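Local atomic coordinates of transcription factor inhibitor I-kappa-B-beta (Mus musculus, PDB entry 1OY3), a protein that inhibits the transcription factor NF-kappa-B by binding it and trapping it in the cytoplasm, through a domain built of ankyrin repeats. Residues K169-V174 with A205-L210. Numbering follows the deposited sequence.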
# COMPACT_ATOMS: atom_id res chain seq x y z
N LYS C 169 -1.10 -8.76 10.15
CA LYS C 169 -1.29 -9.90 11.05
C LYS C 169 -2.49 -9.67 11.98
O LYS C 169 -2.39 -9.85 13.19
CB LYS C 169 -0.03 -10.11 11.90
CG LYS C 169 1.27 -10.11 11.10
CD LYS C 169 2.50 -10.25 12.01
CE LYS C 169 2.52 -9.16 13.09
NZ LYS C 169 3.63 -9.31 14.08
N ASP C 170 -3.61 -9.27 11.40
CA ASP C 170 -4.81 -9.00 12.16
C ASP C 170 -5.82 -10.14 11.98
O ASP C 170 -6.67 -10.11 11.08
CB ASP C 170 -5.39 -7.67 11.70
CG ASP C 170 -6.52 -7.19 12.57
OD1 ASP C 170 -6.86 -5.99 12.48
OD2 ASP C 170 -7.08 -8.01 13.33
N ALA C 171 -5.71 -11.15 12.84
CA ALA C 171 -6.57 -12.33 12.79
C ALA C 171 -8.04 -11.98 12.94
O ALA C 171 -8.89 -12.48 12.21
CB ALA C 171 -6.15 -13.31 13.87
N GLU C 172 -8.33 -11.11 13.90
CA GLU C 172 -9.70 -10.69 14.13
C GLU C 172 -10.28 -10.03 12.87
O GLU C 172 -11.42 -10.31 12.48
CB GLU C 172 -9.75 -9.71 15.30
CG GLU C 172 -10.79 -10.07 16.33
CD GLU C 172 -12.06 -10.60 15.70
OE1 GLU C 172 -12.70 -9.87 14.92
OE2 GLU C 172 -12.42 -11.76 15.99
N MET C 173 -9.50 -9.17 12.23
CA MET C 173 -9.98 -8.50 11.02
C MET C 173 -10.14 -9.50 9.87
O MET C 173 -11.06 -9.38 9.06
CB MET C 173 -9.05 -7.37 10.58
CG MET C 173 -9.68 -6.51 9.45
SD MET C 173 -11.15 -5.56 10.02
CE MET C 173 -10.28 -4.13 10.74
N VAL C 174 -9.24 -10.48 9.80
CA VAL C 174 -9.31 -11.49 8.76
C VAL C 174 -10.63 -12.24 8.92
O VAL C 174 -11.32 -12.53 7.94
CB VAL C 174 -8.12 -12.49 8.86
CG1 VAL C 174 -8.33 -13.67 7.91
CG2 VAL C 174 -6.83 -11.79 8.54
N ALA C 205 1.23 -17.28 11.80
CA ALA C 205 0.69 -18.64 11.72
C ALA C 205 -0.81 -18.75 11.94
O ALA C 205 -1.49 -19.49 11.22
CB ALA C 205 1.43 -19.54 12.72
N SER C 206 -1.33 -18.03 12.93
CA SER C 206 -2.76 -18.09 13.24
C SER C 206 -3.59 -17.54 12.07
O SER C 206 -4.69 -18.02 11.80
CB SER C 206 -3.06 -17.30 14.51
OG SER C 206 -3.10 -15.91 14.25
N VAL C 207 -3.05 -16.53 11.40
CA VAL C 207 -3.72 -15.93 10.25
C VAL C 207 -3.62 -16.93 9.10
O VAL C 207 -4.58 -17.14 8.36
CB VAL C 207 -3.06 -14.58 9.85
CG1 VAL C 207 -3.57 -14.10 8.49
CG2 VAL C 207 -3.36 -13.54 10.92
N LEU C 208 -2.46 -17.55 8.97
CA LEU C 208 -2.24 -18.54 7.92
C LEU C 208 -3.28 -19.65 8.08
O LEU C 208 -3.89 -20.12 7.10
CB LEU C 208 -0.83 -19.13 8.03
CG LEU C 208 -0.46 -20.27 7.08
CD1 LEU C 208 -0.57 -19.80 5.63
CD2 LEU C 208 0.96 -20.74 7.39
N GLU C 209 -3.49 -20.07 9.33
CA GLU C 209 -4.46 -21.12 9.61
C GLU C 209 -5.88 -20.70 9.31
O GLU C 209 -6.63 -21.45 8.69
CB GLU C 209 -4.36 -21.57 11.07
CG GLU C 209 -5.42 -22.61 11.44
CD GLU C 209 -5.06 -23.39 12.69
OE1 GLU C 209 -4.89 -22.76 13.76
OE2 GLU C 209 -4.94 -24.63 12.59
N LEU C 210 -6.26 -19.50 9.75
CA LEU C 210 -7.61 -19.00 9.47
C LEU C 210 -7.86 -19.11 7.98
O LEU C 210 -8.86 -19.67 7.54
CB LEU C 210 -7.77 -17.54 9.92
CG LEU C 210 -7.96 -17.28 11.42
CD1 LEU C 210 -8.05 -15.77 11.68
CD2 LEU C 210 -9.21 -18.00 11.91
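D170 O accepts a hydrogen bond from V174 N, 2.9 Å away, starting the helix whose first turn meets V207 and L210. D170 is the N-cap: its short side chain folds forward to accept from M173 N, although the exact place of OD2 is doubtful. Just before it, K169 has a positive phi (43°) and is the C-prime residue of a Schellman motif, so one helix ends and the next begins within a few residues.

The CA atoms of A171 and V207 are the nearest pair between the segments, 5.2 Å apart. Alanine suits this place because a single methyl lets the neighbouring helix come near. Branched V207 serves two neighbours: CG2 lies 3.9 Å from A171 N, against the start of the helix, while CG1, anti to the backbone N (chi1 168°), comes within 4.0 Å of V174 CG2, the two valine side chains meeting at a slant. The longer L210 carries CD1 across to A171, 3.8 Å from A171 CB and 3.4 Å from A171 O, and also to V174 CB. S206 is exposed, and its OG, 4.0 Å from A171 CB, can probably still meet water beside the methyl.

The two helices belong to successive ankyrin repeats, ANK 4 and ANK 5. V207 also touches A199 of helix 195-201 in its own repeat, while M173 packs on helix 91-97 of ANK 3, continuing the stack toward earlier repeats. At this point ANK 4 and ANK 5 are held by close apolar packing, not by directed polar bonds.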